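Local coordinates for YncI copper-binding domain-containing protein (PDB 3ESM) that is of unknown function but probably binds copper through an immunoglobulin-like domain of the YcnI-like family, at residues T21-T26 with G83-F88; L40-S45 with D59-S64; A98-F103 with A132-L137. The protein carries 2 engineered substitutions. All coordinates share one frame; numbering follows the deposited sequence.

Contact 1. Residues T21-T26 with G83-F88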
loop_
_atom_site.group_PDB
_atom_site.type_symbol
_atom_site.label_atom_id
_atom_site.label_comp_id
_atom_site.label_asym_id
_atom_site.label_seq_id
_atom_site.Cartn_x
_atom_site.Cartn_y
_atom_site.Cartn_z
ATOM N N THR A 21 4.305 -10.052 16.255
ATOM C CA THR A 21 3.976 -8.644 16.413
ATOM C C THR A 21 4.962 -7.845 15.590
ATOM O O THR A 21 6.171 -7.975 15.787
ATOM C CB THR A 21 4.113 -8.216 17.879
ATOM O OG1 THR A 21 3.073 -8.812 18.669
ATOM C CG2 THR A 21 4.049 -6.674 18.001
ATOM N N PHE A 22 4.459 -7.033 14.655
ATOM C CA PHE A 22 5.304 -6.138 13.843
ATOM C C PHE A 22 5.184 -4.746 14.417
ATOM O O PHE A 22 4.084 -4.203 14.478
ATOM C CB PHE A 22 4.866 -6.147 12.373
ATOM C CG PHE A 22 5.048 -7.477 11.727
ATOM C CD1 PHE A 22 6.299 -7.864 11.264
ATOM C CD2 PHE A 22 3.985 -8.353 11.612
ATOM C CE1 PHE A 22 6.479 -9.115 10.690
ATOM C CE2 PHE A 22 4.153 -9.625 11.037
ATOM C CZ PHE A 22 5.401 -10.007 10.595
ATOM N N ARG A 23 6.301 -4.184 14.884
ATOM C CA ARG A 23 6.262 -2.845 15.456
ATOM C C ARG A 23 6.861 -1.923 14.423
ATOM O O ARG A 23 8.018 -2.086 14.028
ATOM C CB ARG A 23 7.055 -2.782 16.758
ATOM C CG ARG A 23 6.900 -1.460 17.483
ATOM C CD ARG A 23 7.550 -1.510 18.866
ATOM N NE ARG A 23 7.161 -0.349 19.648
ATOM C CZ ARG A 23 7.986 0.633 19.973
ATOM N NH1 ARG A 23 9.255 0.569 19.599
ATOM N NH2 ARG A 23 7.543 1.667 20.687
ATOM N N VAL A 24 6.056 -0.958 13.985
ATOM C CA VAL A 24 6.394 -0.106 12.860
ATOM C C VAL A 24 6.556 1.359 13.250
ATOM O O VAL A 24 5.623 1.954 13.809
ATOM C CB VAL A 24 5.250 -0.165 11.849
ATOM C CG1 VAL A 24 5.527 0.756 10.631
ATOM C CG2 VAL A 24 5.000 -1.648 11.446
ATOM N N PRO A 25 7.719 1.953 12.934
ATOM C CA PRO A 25 7.940 3.361 13.281
ATOM C C PRO A 25 7.456 4.269 12.182
ATOM O O PRO A 25 7.652 3.959 11.028
ATOM C CB PRO A 25 9.458 3.470 13.295
ATOM C CG PRO A 25 9.891 2.504 12.181
ATOM C CD PRO A 25 8.922 1.341 12.327
ATOM N N THR A 26 6.878 5.418 12.538
ATOM C CA THR A 26 6.568 6.420 11.537
ATOM C C THR A 26 7.774 7.330 11.355
ATOM O O THR A 26 8.075 8.148 12.217
ATOM C CB THR A 26 5.281 7.197 11.931
ATOM O OG1 THR A 26 4.172 6.288 11.852
ATOM C CG2 THR A 26 5.016 8.334 10.967
ATOM N N GLY A 83 6.828 10.084 14.579
ATOM C CA GLY A 83 7.497 9.831 15.839
ATOM C C GLY A 83 6.916 8.721 16.680
ATOM O O GLY A 83 7.521 8.345 17.692
ATOM N N GLN A 84 5.761 8.187 16.281
ATOM C CA GLN A 84 5.087 7.148 17.065
ATOM C C GLN A 84 5.327 5.797 16.414
ATOM O O GLN A 84 5.739 5.732 15.247
ATOM C CB GLN A 84 3.580 7.404 17.148
ATOM C CG GLN A 84 3.197 8.734 17.792
ATOM C CD GLN A 84 3.378 8.707 19.281
ATOM O OE1 GLN A 84 3.075 7.707 19.940
ATOM N NE2 GLN A 84 3.879 9.812 19.835
ATOM N N PHE A 85 5.029 4.741 17.164
ATOM C CA PHE A 85 5.151 3.371 16.684
ATOM C C PHE A 85 3.772 2.750 16.759
ATOM O O PHE A 85 2.930 3.177 17.546
ATOM C CB PHE A 85 6.099 2.586 17.606
ATOM C CG PHE A 85 7.535 3.054 17.545
ATOM C CD1 PHE A 85 8.488 2.302 16.885
ATOM C CD2 PHE A 85 7.921 4.243 18.144
ATOM C CE1 PHE A 85 9.803 2.733 16.818
ATOM C CE2 PHE A 85 9.227 4.677 18.084
ATOM C CZ PHE A 85 10.173 3.920 17.423
ATOM N N GLN A 86 3.521 1.724 15.961
ATOM C CA GLN A 86 2.271 0.984 16.096
ATOM C C GLN A 86 2.572 -0.495 15.961
ATOM O O GLN A 86 3.395 -0.863 15.119
ATOM C CB GLN A 86 1.301 1.391 14.979
ATOM C CG GLN A 86 0.092 0.480 14.870
ATOM C CD GLN A 86 -0.863 0.711 15.994
ATOM O OE1 GLN A 86 -1.224 1.865 16.282
ATOM N NE2 GLN A 86 -1.284 -0.363 16.656
ATOM N N ARG A 87 1.902 -1.327 16.762
ATOM C CA ARG A 87 2.003 -2.779 16.627
ATOM C C ARG A 87 0.896 -3.350 15.738
ATOM O O ARG A 87 -0.267 -2.933 15.812
ATOM C CB ARG A 87 1.956 -3.465 17.996
ATOM C CG ARG A 87 3.116 -3.165 18.921
ATOM C CD ARG A 87 2.832 -3.817 20.289
ATOM N NE ARG A 87 1.448 -3.545 20.696
ATOM C CZ ARG A 87 0.471 -4.456 20.737
ATOM N NH1 ARG A 87 0.713 -5.728 20.421
ATOM N NH2 ARG A 87 -0.760 -4.100 21.112
ATOM N N PHE A 88 1.274 -4.279 14.876
ATOM C CA PHE A 88 0.334 -4.954 13.994
ATOM C C PHE A 88 0.570 -6.427 14.297
ATOM O O PHE A 88 1.707 -6.920 14.160
ATOM C CB PHE A 88 0.696 -4.654 12.541
ATOM C CG PHE A 88 0.507 -3.221 12.157
ATOM C CD1 PHE A 88 -0.716 -2.778 11.672
ATOM C CD2 PHE A 88 1.559 -2.315 12.273
ATOM C CE1 PHE A 88 -0.895 -1.448 11.312
ATOM C CE2 PHE A 88 1.380 -0.985 11.914
ATOM C CZ PHE A 88 0.157 -0.566 11.441
#
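R23 lays its guanidinium flat over one face of the F85 ring, the two planes 2° apart. CZ of R23 stands 3.9 Å from the F85 ring centroid and 31° off the ring normal, a cation-pi contact, and the near-parallel planes also make it a stack. It is displaced toward the rim, with NH1 of R23 above CD1 of F85 at 3.3 Å. CG of R23 is anti to its backbone N and the chain runs extended to NE, which lies 3.7 Å from CB of F85. CB of P25 meets the same ring at CE1 of F85, 3.6 Å away. On the other face, where F22, V24, Q86 and F88 lie, the contact is largely apolar: CG2 of V24 packs on CD2 of F88 at 3.6 Å, while W71 and W54 also meet the F88 ring. Paired backbone bonds fix this register at F22 with F88 and at V24 with Q86. Past the paired strands, T26 N binds Q84 O, and T26 OG1 is held by T33 and V80. Strand 18-25 pairs here with strand 85-93, local axes at 159°, as neighbouring antiparallel strands of the four-stranded sheet in an immunoglobulin-like fold.

Contact 2. Residues L40-S45 with D59-S64. With SO4 (sulfate ion), chain B.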
loop_
_atom_site.group_PDB
_atom_site.type_symbol
_atom_site.label_atom_id
_atom_site.label_comp_id
_atom_site.label_asym_id
_atom_site.label_seq_id
_atom_site.Cartn_x
_atom_site.Cartn_y
_atom_site.Cartn_z
ATOM N N LEU A 40 3.776 -13.009 3.908
ATOM C CA LEU A 40 3.809 -14.136 4.840
ATOM C C LEU A 40 4.351 -15.365 4.152
ATOM O O LEU A 40 4.257 -15.501 2.948
ATOM C CB LEU A 40 2.417 -14.490 5.392
ATOM C CG LEU A 40 1.732 -13.336 6.139
ATOM C CD1 LEU A 40 0.272 -13.705 6.416
ATOM C CD2 LEU A 40 2.469 -13.069 7.447
ATOM N N PRO A 41 4.907 -16.274 4.945
ATOM C CA PRO A 41 5.606 -17.375 4.319
ATOM C C PRO A 41 4.613 -18.519 3.967
ATOM O O PRO A 41 4.771 -19.691 4.383
ATOM C CB PRO A 41 6.635 -17.783 5.383
ATOM C CG PRO A 41 6.034 -17.365 6.693
ATOM C CD PRO A 41 5.224 -16.107 6.364
ATOM N N ASN A 42 3.576 -18.159 3.214
ATOM C CA ASN A 42 2.663 -19.151 2.677
ATOM C C ASN A 42 2.206 -20.133 3.739
ATOM O O ASN A 42 2.328 -21.350 3.546
ATOM C CB ASN A 42 3.321 -19.899 1.532
ATOM C CG ASN A 42 3.510 -19.042 0.278
ATOM O OD1 ASN A 42 3.799 -19.569 -0.811
ATOM N ND2 ASN A 42 3.368 -17.737 0.420
ATOM N N VAL A 43 1.645 -19.611 4.823
ATOM C CA VAL A 43 1.228 -20.404 5.989
ATOM C C VAL A 43 -0.193 -20.916 5.852
ATOM O O VAL A 43 -1.014 -20.308 5.174
ATOM C CB VAL A 43 1.345 -19.583 7.305
ATOM C CG1 VAL A 43 2.814 -19.260 7.596
ATOM C CG2 VAL A 43 0.539 -18.285 7.201
ATOM N N ARG A 44 -0.507 -22.034 6.499
ATOM C CA ARG A 44 -1.877 -22.549 6.432
ATOM C C ARG A 44 -2.839 -21.641 7.196
ATOM O O ARG A 44 -3.996 -21.431 6.783
ATOM C CB ARG A 44 -1.962 -23.957 7.036
ATOM C CG ARG A 44 -1.064 -24.971 6.437
ATOM C CD ARG A 44 -1.796 -25.755 5.355
ATOM N NE ARG A 44 -2.678 -24.857 4.620
ATOM C CZ ARG A 44 -3.015 -25.003 3.343
ATOM N NH1 ARG A 44 -2.546 -26.027 2.637
ATOM N NH2 ARG A 44 -3.815 -24.114 2.780
ATOM N N SER A 45 -2.381 -21.136 8.342
ATOM C CA SER A 45 -3.248 -20.395 9.228
ATOM C C SER A 45 -2.689 -18.990 9.405
ATOM O O SER A 45 -1.477 -18.837 9.569
ATOM C CB SER A 45 -3.313 -21.072 10.592
ATOM O OG SER A 45 -4.145 -20.317 11.462
ATOM N N ASP A 59 -4.619 -12.258 2.398
ATOM C CA ASP A 59 -4.762 -12.786 1.032
ATOM C C ASP A 59 -4.277 -14.239 0.948
ATOM O O ASP A 59 -3.356 -14.627 1.655
ATOM C CB ASP A 59 -4.004 -11.935 0.033
ATOM C CG ASP A 59 -4.796 -10.667 -0.339
ATOM O OD1 ASP A 59 -5.606 -10.743 -1.298
ATOM O OD2 ASP A 59 -4.641 -9.650 0.355
ATOM N N ARG A 60 -4.910 -15.036 0.097
ATOM C CA ARG A 60 -4.601 -16.475 0.054
ATOM C C ARG A 60 -4.293 -16.874 -1.379
ATOM O O ARG A 60 -4.737 -16.228 -2.326
ATOM C CB ARG A 60 -5.819 -17.269 0.531
ATOM C CG ARG A 60 -6.337 -16.870 1.895
ATOM C CD ARG A 60 -5.930 -17.895 2.913
ATOM N NE ARG A 60 -6.313 -17.531 4.269
ATOM C CZ ARG A 60 -5.954 -18.228 5.333
ATOM N NH1 ARG A 60 -5.224 -19.319 5.175
ATOM N NH2 ARG A 60 -6.316 -17.831 6.549
ATOM N N ASN A 61 -3.517 -17.931 -1.552
ATOM C CA ASN A 61 -3.307 -18.462 -2.898
ATOM C C ASN A 61 -4.246 -19.641 -3.174
ATOM O O ASN A 61 -5.147 -19.927 -2.379
ATOM C CB ASN A 61 -1.842 -18.852 -3.098
ATOM C CG ASN A 61 -1.409 -19.985 -2.202
ATOM O OD1 ASN A 61 -2.238 -20.652 -1.564
ATOM N ND2 ASN A 61 -0.079 -20.202 -2.122
ATOM N N ASP A 62 -3.995 -20.335 -4.289
ATOM C CA ASP A 62 -4.870 -21.414 -4.759
ATOM C C ASP A 62 -4.873 -22.586 -3.774
ATOM O O ASP A 62 -5.835 -23.372 -3.711
ATOM C CB ASP A 62 -4.403 -21.899 -6.137
ATOM C CG ASP A 62 -2.887 -22.134 -6.193
ATOM O OD1 ASP A 62 -2.214 -22.006 -5.139
ATOM O OD2 ASP A 62 -2.354 -22.432 -7.293
ATOM N N LYS A 63 -3.800 -22.716 -3.003
ATOM C CA LYS A 63 -3.721 -23.795 -2.029
ATOM C C LYS A 63 -4.284 -23.382 -0.672
ATOM O O LYS A 63 -4.182 -24.134 0.313
ATOM C CB LYS A 63 -2.272 -24.263 -1.868
ATOM C CG LYS A 63 -1.615 -24.674 -3.156
ATOM C CD LYS A 63 -0.144 -25.050 -2.928
ATOM C CE LYS A 63 0.514 -25.507 -4.227
ATOM N NZ LYS A 63 0.715 -24.364 -5.172
ATOM N N SER A 64 -4.847 -22.174 -0.600
ATOM C CA SER A 64 -5.463 -21.691 0.636
ATOM C C SER A 64 -4.441 -21.297 1.691
ATOM O O SER A 64 -4.768 -21.174 2.871
ATOM C CB SER A 64 -6.437 -22.727 1.198
ATOM O OG SER A 64 -7.464 -22.955 0.237
HETATM S S SO4 B . -7.105 -19.821 9.656
HETATM O O1 SO4 B . -8.473 -19.357 9.926
HETATM O O2 SO4 B . -6.213 -18.694 9.376
HETATM O O3 SO4 B . -6.672 -20.571 10.831
HETATM O O4 SO4 B . -7.096 -20.645 8.447
#
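In this contact the guanidinium groups of R44 and R60 meet their partners at the edge. At the edge of R60, in its plane, lie R44 O and sulfate O2, each reached by a different terminal nitrogen. NH1 of R60 donates to R44 O at 2.9 Å; the oxygen is in the guanidinium plane, but the donor stands 46° out of the carbonyl plane of R44. The same NH1 also donates to S64 O at 3.0 Å, with that oxygen tilted 15° from the guanidinium plane, so one nitrogen ties together both chain segments. NH2 of R60 donates to sulfate O2 at 3.0 Å. The anion is probably from the crystallisation liquor; OG of S45 binds its O3 at 2.6 Å, and A46 N also hydrogen-bonds the ion. At the edge of the R44 guanidinium is the backbone of K63 and S64, where NH2 of R44 reaches K63 O at 2.5 Å, so short that its exact length is doubtful.

These bonds link the end of strand 33-43 to the type I beta turn N61-S64 that follows strand 54-60. The strands are not direct partners: strand 66-73 pairs with both, and a G1 bulge sets N42 and V43 opposite its residue A66. A classic bulge at R44 and S45 faces G93.

R44 begins pointing away from the turn, but its chain is bent at chi2 (-95°) and again at chi3, and its end comes back to the turn. The sulfate near R60 would be expected to temper the repulsion between the two arginines, whose nearest charged nitrogens, R44 NH2 and R60 NH1, are 5.5 Å apart.

Contact 3. Residues A98-F103 with A132-L137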
loop_
_atom_site.group_PDB
_atom_site.type_symbol
_atom_site.label_atom_id
_atom_site.label_comp_id
_atom_site.label_asym_id
_atom_site.label_seq_id
_atom_site.Cartn_x
_atom_site.Cartn_y
_atom_site.Cartn_z
ATOM N N ALA A 98 12.901 -23.922 8.705
ATOM C CA ALA A 98 14.101 -23.189 8.329
ATOM C C ALA A 98 14.637 -22.510 9.584
ATOM O O ALA A 98 13.899 -22.276 10.536
ATOM C CB ALA A 98 13.775 -22.151 7.262
ATOM N N GLU A 99 15.938 -22.216 9.602
ATOM C CA GLU A 99 16.525 -21.525 10.715
ATOM C C GLU A 99 16.025 -20.105 10.791
ATOM O O GLU A 99 15.918 -19.552 11.860
ATOM C CB GLU A 99 18.051 -21.447 10.545
ATOM C CG GLU A 99 18.759 -22.795 10.617
ATOM C CD GLU A 99 18.540 -23.684 9.399
ATOM O OE1 GLU A 99 18.385 -23.162 8.249
ATOM O OE2 GLU A 99 18.544 -24.930 9.610
ATOM N N THR A 100 15.765 -19.523 9.635
ATOM C CA THR A 100 15.402 -18.111 9.579
ATOM C C THR A 100 14.213 -17.903 8.650
ATOM O O THR A 100 14.121 -18.547 7.619
ATOM C CB THR A 100 16.551 -17.286 9.006
ATOM O OG1 THR A 100 17.785 -17.741 9.599
ATOM C CG2 THR A 100 16.331 -15.826 9.340
ATOM N N VAL A 101 13.310 -16.996 9.014
ATOM C CA VAL A 101 12.237 -16.591 8.075
ATOM C C VAL A 101 12.108 -15.065 8.042
ATOM O O VAL A 101 12.215 -14.427 9.087
ATOM C CB VAL A 101 10.882 -17.231 8.457
ATOM C CG1 VAL A 101 10.481 -16.885 9.887
ATOM C CG2 VAL A 101 9.756 -16.877 7.412
ATOM N N SER A 102 11.906 -14.494 6.859
ATOM C CA SER A 102 11.774 -13.033 6.752
ATOM C C SER A 102 10.353 -12.698 6.333
ATOM O O SER A 102 9.681 -13.517 5.703
ATOM C CB SER A 102 12.796 -12.419 5.798
ATOM O OG SER A 102 14.108 -12.614 6.396
ATOM N N PHE A 103 9.966 -11.456 6.634
ATOM C CA PHE A 103 8.624 -10.951 6.326
ATOM C C PHE A 103 8.745 -9.608 5.623
ATOM O O PHE A 103 8.558 -8.580 6.234
ATOM C CB PHE A 103 7.793 -10.796 7.595
ATOM C CG PHE A 103 7.672 -12.045 8.408
ATOM C CD1 PHE A 103 6.625 -12.936 8.202
ATOM C CD2 PHE A 103 8.601 -12.323 9.398
ATOM C CE1 PHE A 103 6.497 -14.104 8.982
ATOM C CE2 PHE A 103 8.491 -13.489 10.191
ATOM C CZ PHE A 103 7.437 -14.385 9.974
ATOM N N ALA A 132 14.126 -6.366 5.618
ATOM C CA ALA A 132 12.913 -7.118 5.979
ATOM C C ALA A 132 12.998 -7.606 7.411
ATOM O O ALA A 132 14.039 -8.156 7.824
ATOM C CB ALA A 132 12.752 -8.317 5.041
ATOM N N PRO A 133 11.912 -7.440 8.194
ATOM C CA PRO A 133 11.868 -7.995 9.535
ATOM C C PRO A 133 12.074 -9.515 9.490
ATOM O O PRO A 133 11.515 -10.188 8.619
ATOM C CB PRO A 133 10.455 -7.679 10.021
ATOM C CG PRO A 133 9.782 -6.962 8.963
ATOM C CD PRO A 133 10.658 -6.764 7.796
ATOM N N THR A 134 12.849 -10.042 10.423
ATOM C CA THR A 134 13.258 -11.443 10.328
ATOM C C THR A 134 13.149 -12.110 11.682
ATOM O O THR A 134 13.319 -11.442 12.725
ATOM C CB THR A 134 14.715 -11.525 9.716
ATOM O OG1 THR A 134 14.716 -10.965 8.393
ATOM C CG2 THR A 134 15.198 -12.965 9.633
ATOM N N LEU A 135 12.807 -13.400 11.694
ATOM C CA LEU A 135 12.802 -14.186 12.937
ATOM C C LEU A 135 13.762 -15.356 12.840
ATOM O O LEU A 135 13.906 -15.936 11.783
ATOM C CB LEU A 135 11.433 -14.797 13.215
ATOM C CG LEU A 135 10.255 -13.899 13.580
ATOM C CD1 LEU A 135 9.008 -14.784 13.678
ATOM C CD2 LEU A 135 10.540 -13.210 14.893
ATOM N N THR A 136 14.389 -15.684 13.967
ATOM C CA THR A 136 15.132 -16.941 14.125
ATOM C C THR A 136 14.201 -17.961 14.693
ATOM O O THR A 136 13.468 -17.670 15.633
ATOM C CB THR A 136 16.273 -16.771 15.122
ATOM O OG1 THR A 136 17.320 -16.075 14.457
ATOM C CG2 THR A 136 16.764 -18.143 15.628
ATOM N N LEU A 137 14.233 -19.165 14.140
ATOM C CA LEU A 137 13.298 -20.184 14.559
ATOM C C LEU A 137 14.007 -21.300 15.284
ATOM O O LEU A 137 14.947 -21.884 14.742
ATOM C CB LEU A 137 12.562 -20.737 13.353
ATOM C CG LEU A 137 11.799 -19.641 12.615
ATOM C CD1 LEU A 137 11.217 -20.246 11.335
ATOM C CD2 LEU A 137 10.714 -19.030 13.487
#
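With V101 CG1 placed between the backbone N and the carbonyl carbon (chi1 57°), and L137 CG anti to its own carbonyl carbon (chi1 -59°), chi2 of L137 then placing CD1 against V101, the two side chains meet on the buried face. CG1 of V101 touches CD1 of L137 at 3.7 Å, and lies near CB of L135 as well. Further along, the F103 ring is met at its edge, near its plane, by CD1 of L135, which is 3.8 Å from CE2 of F103. P133 O also lies at the edge of that ring. Beyond the pair, F22 meets the F103 ring edge-to-face, while P41 packs against both V101 and F103.

The backbone frame is an antiparallel pairing of strand 134-136 with the start of strand 100-109, their local axes at 163°. V101 and L135 form the hydrogen-bonded pair: V101 N donates to L135 O at 3.0 Å and L135 N returns a bond to V101 O. Both are nearly straight at the hydrogen. The ladder is prolonged beyond the paired strand residues by L137 N to E99 O and by F103 N to P133 O, the latter 2.8 Å long. Strand 134-136, near the end of the modelled chain, is thereby added to the larger sheet of the immunoglobulin-like fold.

T100, S102, T134 and T136 lie on the opposite face of the sheet from V101 and L135. Here the hydroxyls of S102 and T134 come together, OG to OG1 at 2.7 Å. OG1 of T134 donates to A132 O at 2.9 Å, from above the carbonyl plane, tying the side chain back to its own segment. CD of P133 rests against F103 O at 3.2 Å.

Overall arrangement
Contacts 1 and 3 are both antiparallel strand pairings with one largely apolar face turned inward, but they belong to different sheets: contact 1 to the four-stranded one, contact 3 to the larger one. The two meet in the interior through their aromatic side chains. Contact 2 is a surface contact without strand pairing, made by arginine side chains, backbone carbonyls and a sulfate. It shares the larger sheet with contact 3, since strands 33-43 and 100-109 are neighbours, and these two contacts also touch. Contacts 1 and 2 do not touch; their centres are 24 Å apart, on opposite sides of the chain's centre.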